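Local coordinates for protein pyridoxamine 5-phosphate-dependent dehydrase (PDB 3B8X) that removes the C3'-hydroxyl group from GDP-4-keto-6-deoxy-D-mannose in L-colitose biosynthesis, using a vitamin B6 cofactor, at residues 3-14 against 325-337. The protein carries 1 engineered substitution. Residues are numbered along the deposited sequence; the frame is centred on the assembly and turned at random.
Sequences MINYPLASSTWD and LNSAGIECRPIVT. With NA (sodium ion), chain K; G4M ([(2R,3S,4R,5R)-5-(2-amino-6-oxo-1,6-dihydro-9H-purin-9-yl)-3,4-dihydroxytetrahydrofuran-2-yl]methyl (2R,3S,4S,5S,6R)-3,4-dihydroxy-5-[({3-hydroxy-2-methyl-5-[(phosphonooxy)methyl]pyridin-4-yl}methyl)amino]-6-methyltetrahydro-2H-pyran-2-yl dihydrogen diphosphate), chain O.
Glu331 reaches across to the backbone of Leu8: its OE1 accepts from Leu8 N at 2.8 Å, met on the anti side and 30° out of the carboxylate plane. An extended chain, with CG anti to the backbone N (chi1 -168°), carries the carboxylate there. OE2 takes Arg333 NH1 from above the carboxylate plane, a 3.2 Å salt bridge, and both oxygens lie within hydrogen-bonding range of the ligand's ribose O3'. Leu8 CD2 sits over one face of the Arg333 guanidinium, off toward its rim, and packs 3.8 Å from Arg333 CG. Diphosphate oxygen O4P lies at the guanidinium edge, in its plane, and takes a 2.6 Å bond from NE and a second from NH1; NH1 also donates to O1P.

Behind this first shell, residues 3-8 run nearly parallel to 328-333. Tyr6 N donates to Gly329 O and Glu331 N to Tyr6 O (3.0 Å), a single parallel bridge of Tyr6 with Ile330. Ile330 CG2 approaches Tyr6 CD2 obliquely at 3.7 Å, and Tyr6 OH is held by Gly372 O. Leu8 O binds sodium together with Asn373 O. Segment 3-14 and the strand 332-333 region thus form part of the nucleotide-sugar site of a DegT/DnrJ/EryC1-family, PLP-dependent enzyme.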
# COMPACT_ATOMS: atom_id res chain seq x y z
N MET B 3 0.08 -39.72 -12.42
CA MET B 3 -0.00 -38.28 -12.22
C MET B 3 0.91 -37.75 -11.11
O MET B 3 1.52 -38.53 -10.39
CB MET B 3 -1.45 -37.84 -12.00
CG MET B 3 -2.38 -38.97 -11.66
SD MET B 3 -3.78 -38.36 -10.70
CE MET B 3 -3.67 -39.31 -9.19
N ILE B 4 1.06 -36.43 -11.03
CA ILE B 4 1.93 -35.83 -10.02
C ILE B 4 1.81 -34.36 -9.57
O ILE B 4 1.58 -33.45 -10.37
CB ILE B 4 3.37 -36.40 -10.00
CG1 ILE B 4 4.40 -35.33 -9.75
CG2 ILE B 4 3.74 -37.05 -11.32
CD1 ILE B 4 5.72 -35.95 -9.57
N ASN B 5 1.99 -34.15 -8.26
CA ASN B 5 1.82 -32.83 -7.65
C ASN B 5 3.00 -31.92 -7.98
O ASN B 5 4.09 -32.08 -7.45
CB ASN B 5 1.63 -32.98 -6.13
CG ASN B 5 1.19 -31.67 -5.44
OD1 ASN B 5 0.36 -30.94 -5.96
ND2 ASN B 5 1.78 -31.39 -4.27
N TYR B 6 2.78 -30.97 -8.86
CA TYR B 6 3.85 -30.07 -9.28
C TYR B 6 3.23 -28.67 -9.36
O TYR B 6 2.86 -28.15 -10.41
CB TYR B 6 4.31 -30.50 -10.64
CG TYR B 6 5.46 -29.70 -11.20
CD1 TYR B 6 6.00 -28.62 -10.52
CD2 TYR B 6 5.93 -29.97 -12.49
CE1 TYR B 6 7.06 -27.87 -11.11
CE2 TYR B 6 6.97 -29.27 -13.05
CZ TYR B 6 7.54 -28.21 -12.37
OH TYR B 6 8.54 -27.51 -13.02
N PRO B 7 3.08 -28.09 -8.19
CA PRO B 7 2.47 -26.79 -8.09
C PRO B 7 3.50 -25.71 -8.38
O PRO B 7 4.71 -25.93 -8.31
CB PRO B 7 2.07 -26.75 -6.60
CG PRO B 7 3.21 -27.53 -5.92
CD PRO B 7 3.45 -28.66 -6.88
N LEU B 8 3.01 -24.52 -8.67
CA LEU B 8 3.89 -23.38 -8.87
C LEU B 8 4.89 -23.02 -7.75
O LEU B 8 5.97 -22.57 -8.04
CB LEU B 8 3.05 -22.15 -9.23
CG LEU B 8 3.53 -21.32 -10.42
CD1 LEU B 8 3.08 -21.96 -11.72
CD2 LEU B 8 3.00 -19.89 -10.22
N ALA B 9 4.52 -23.09 -6.48
CA ALA B 9 5.46 -22.69 -5.42
C ALA B 9 5.24 -23.62 -4.24
O ALA B 9 4.24 -24.33 -4.19
CB ALA B 9 5.18 -21.23 -5.00
N SER B 10 6.20 -23.63 -3.32
CA SER B 10 6.11 -24.42 -2.10
C SER B 10 6.66 -23.55 -0.96
O SER B 10 7.10 -22.41 -1.18
CB SER B 10 6.81 -25.78 -2.24
OG SER B 10 8.15 -25.66 -2.72
N SER B 11 6.55 -24.03 0.27
CA SER B 11 7.04 -23.23 1.41
C SER B 11 8.57 -23.14 1.37
O SER B 11 9.24 -24.15 1.11
CB SER B 11 6.61 -23.87 2.74
OG SER B 11 7.05 -23.09 3.84
N THR B 12 9.11 -21.96 1.70
CA THR B 12 10.56 -21.74 1.77
C THR B 12 10.96 -21.58 3.24
O THR B 12 12.10 -21.25 3.55
CB THR B 12 10.93 -20.44 1.08
OG1 THR B 12 10.18 -19.38 1.70
CG2 THR B 12 10.57 -20.54 -0.35
N TRP B 13 10.01 -21.82 4.16
CA TRP B 13 10.25 -21.65 5.57
C TRP B 13 10.51 -22.96 6.29
O TRP B 13 10.01 -24.04 5.90
CB TRP B 13 9.01 -21.09 6.27
CG TRP B 13 8.59 -19.72 5.88
CD1 TRP B 13 9.19 -18.88 4.99
CD2 TRP B 13 7.54 -18.97 6.49
NE1 TRP B 13 8.53 -17.66 4.98
CE2 TRP B 13 7.50 -17.71 5.88
CE3 TRP B 13 6.60 -19.26 7.50
CZ2 TRP B 13 6.50 -16.76 6.17
CZ3 TRP B 13 5.64 -18.31 7.83
CH2 TRP B 13 5.59 -17.07 7.14
N ASP B 14 11.26 -22.82 7.37
CA ASP B 14 11.53 -23.89 8.32
C ASP B 14 11.33 -23.37 9.71
O ASP B 14 10.74 -22.30 9.92
CB ASP B 14 12.83 -24.71 8.12
CG ASP B 14 14.12 -23.93 8.29
OD1 ASP B 14 14.11 -22.79 8.80
OD2 ASP B 14 15.19 -24.46 7.89
N LEU B 325 -1.56 -30.07 -18.82
CA LEU B 325 -0.77 -29.85 -17.63
C LEU B 325 -1.65 -30.02 -16.39
O LEU B 325 -1.28 -30.66 -15.42
CB LEU B 325 -0.09 -28.45 -17.68
CG LEU B 325 1.05 -28.35 -18.72
CD1 LEU B 325 1.54 -26.92 -19.12
CD2 LEU B 325 2.24 -29.26 -18.31
N ASN B 326 -2.84 -29.46 -16.44
CA ASN B 326 -3.68 -29.54 -15.28
C ASN B 326 -4.11 -30.94 -14.95
O ASN B 326 -4.10 -31.33 -13.77
CB ASN B 326 -4.85 -28.59 -15.45
CG ASN B 326 -4.43 -27.16 -15.30
OD1 ASN B 326 -5.10 -26.30 -15.83
ND2 ASN B 326 -3.31 -26.88 -14.60
N SER B 327 -4.39 -31.69 -16.00
CA SER B 327 -4.77 -33.08 -15.89
C SER B 327 -3.70 -33.77 -15.11
O SER B 327 -4.00 -34.62 -14.26
CB SER B 327 -4.86 -33.71 -17.28
OG SER B 327 -5.26 -35.07 -17.21
N ALA B 328 -2.44 -33.45 -15.44
CA ALA B 328 -1.28 -34.08 -14.79
C ALA B 328 -1.05 -33.56 -13.40
O ALA B 328 -0.21 -34.10 -12.70
CB ALA B 328 0.03 -33.91 -15.62
N GLY B 329 -1.75 -32.49 -13.02
CA GLY B 329 -1.55 -31.90 -11.71
C GLY B 329 -0.37 -30.92 -11.71
O GLY B 329 0.28 -30.74 -10.69
N ILE B 330 -0.08 -30.36 -12.88
CA ILE B 330 1.01 -29.39 -13.01
C ILE B 330 0.43 -27.97 -13.15
O ILE B 330 -0.23 -27.63 -14.12
CB ILE B 330 1.92 -29.72 -14.19
CG1 ILE B 330 2.58 -31.08 -14.00
CG2 ILE B 330 3.01 -28.65 -14.31
CD1 ILE B 330 3.35 -31.55 -15.27
N GLU B 331 0.66 -27.15 -12.14
CA GLU B 331 0.07 -25.81 -12.10
C GLU B 331 0.78 -24.96 -13.17
O GLU B 331 1.98 -25.06 -13.35
CB GLU B 331 0.26 -25.18 -10.71
CG GLU B 331 -0.57 -23.92 -10.52
CD GLU B 331 -0.57 -23.44 -9.09
OE1 GLU B 331 0.29 -23.94 -8.35
OE2 GLU B 331 -1.40 -22.56 -8.72
N CYS B 332 0.03 -24.13 -13.88
CA CYS B 332 0.67 -23.27 -14.86
C CYS B 332 0.04 -21.88 -14.91
O CYS B 332 -1.00 -21.64 -14.28
CB CYS B 332 0.72 -23.95 -16.21
SG CYS B 332 -0.92 -24.02 -16.95
N ARG B 333 0.69 -20.95 -15.60
CA ARG B 333 0.24 -19.55 -15.67
C ARG B 333 0.60 -19.01 -17.06
O ARG B 333 1.54 -19.48 -17.68
CB ARG B 333 1.10 -18.70 -14.69
CG ARG B 333 0.91 -18.87 -13.18
CD ARG B 333 -0.46 -18.35 -12.76
NE ARG B 333 -0.71 -18.43 -11.32
CZ ARG B 333 -1.28 -19.47 -10.74
NH1 ARG B 333 -1.46 -19.47 -9.42
NH2 ARG B 333 -1.63 -20.52 -11.51
N PRO B 334 -0.06 -17.94 -17.51
CA PRO B 334 0.39 -17.30 -18.75
C PRO B 334 1.72 -16.64 -18.35
O PRO B 334 2.05 -16.52 -17.17
CB PRO B 334 -0.61 -16.15 -18.95
CG PRO B 334 -1.73 -16.44 -18.11
CD PRO B 334 -1.32 -17.38 -17.00
N ILE B 335 2.49 -16.15 -19.31
CA ILE B 335 3.74 -15.46 -18.95
C ILE B 335 3.37 -14.06 -18.46
O ILE B 335 3.30 -13.11 -19.24
CB ILE B 335 4.77 -15.45 -20.12
CG1 ILE B 335 5.11 -16.89 -20.46
CG2 ILE B 335 6.12 -14.81 -19.69
CD1 ILE B 335 6.15 -16.95 -21.56
N VAL B 336 3.08 -13.96 -17.16
CA VAL B 336 2.67 -12.72 -16.52
C VAL B 336 1.60 -11.91 -17.25
O VAL B 336 0.58 -12.49 -17.59
CB VAL B 336 3.86 -11.89 -15.99
CG1 VAL B 336 4.41 -12.65 -14.78
CG2 VAL B 336 4.98 -11.78 -17.06
N THR B 337 1.83 -10.61 -17.55
CA THR B 337 0.79 -9.81 -18.26
C THR B 337 0.54 -10.30 -19.71
O THR B 337 -0.46 -9.93 -20.34
CB THR B 337 1.25 -8.35 -18.45
OG1 THR B 337 2.55 -8.34 -19.07
CG2 THR B 337 1.32 -7.60 -17.12
NA NA K . 7.84 -20.98 -7.92
OP3 G4M O . 3.33 -9.38 -5.82
PL G4M O . 4.14 -8.07 -5.44
OP1 G4M O . 3.18 -6.79 -5.15
OP2 G4M O . 5.02 -8.37 -4.13
OP4 G4M O . 5.22 -7.76 -6.62
C5B G4M O . 4.52 -7.20 -7.70
C5L G4M O . 5.33 -7.43 -8.91
C6L G4M O . 6.03 -6.37 -9.47
N1L G4M O . 6.71 -6.56 -10.58
C2L G4M O . 6.77 -7.71 -11.22
C2A G4M O . 7.52 -7.82 -12.52
C3L G4M O . 6.14 -8.84 -10.72
O3L G4M O . 6.18 -9.98 -11.45
C4L G4M O . 5.41 -8.71 -9.49
C4A G4M O . 4.73 -9.79 -8.92
N4A G4M O . 4.67 -10.92 -9.55
C4G G4M O . 4.07 -12.03 -8.91
C5G G4M O . 3.39 -12.95 -9.91
C6G G4M O . 4.33 -13.29 -11.06
O5G G4M O . 3.20 -14.13 -9.13
C3G G4M O . 2.99 -11.60 -7.90
O3G G4M O . 3.54 -11.76 -6.60
C2G G4M O . 1.75 -12.53 -8.02
O2G G4M O . 0.89 -12.42 -6.89
C1G G4M O . 2.18 -13.97 -8.16
O1G G4M O . 1.07 -14.65 -8.73
P2 G4M O . 0.72 -16.13 -8.24
O3P G4M O . 2.06 -17.03 -8.23
O4P G4M O . -0.24 -16.79 -9.37
OPP G4M O . 0.08 -15.88 -6.79
P G4M O . -0.63 -17.19 -6.18
O1P G4M O . -1.75 -17.97 -7.04
O2P G4M O . -1.31 -16.54 -4.89
O5' G4M O . 0.47 -18.12 -5.52
C5' G4M O . 0.94 -19.08 -6.44
C4' G4M O . 0.86 -20.44 -5.76
O4' G4M O . 1.30 -20.31 -4.37
C3' G4M O . -0.61 -20.91 -5.70
O3' G4M O . -0.58 -22.33 -5.78
C2' G4M O . -1.10 -20.42 -4.32
O2' G4M O . -2.12 -21.31 -3.85
C1' G4M O . 0.17 -20.62 -3.51
N9 G4M O . 0.19 -19.77 -2.32
C8 G4M O . 0.26 -18.41 -2.31
N7 G4M O . 0.30 -18.01 -1.06
C4 G4M O . 0.22 -20.22 -1.02
C5 G4M O . 0.29 -19.08 -0.19
C6 G4M O . 0.35 -19.26 1.23
O6 G4M O . 0.42 -18.33 2.02
N3 G4M O . 0.19 -21.44 -0.48
C2 G4M O . 0.22 -21.58 0.84
N1 G4M O . 0.30 -20.52 1.70
N2 G4M O . 0.16 -22.83 1.37
O HOH W 1 -0.94 -30.95 -8.35
O HOH W 2 4.06 -25.58 -11.80
O HOH W 3 9.16 -18.82 -8.06
O HOH W 4 5.99 -18.85 -8.43
O HOH W 5 7.62 -20.50 -10.27
O HOH W 6 8.43 -20.78 -5.69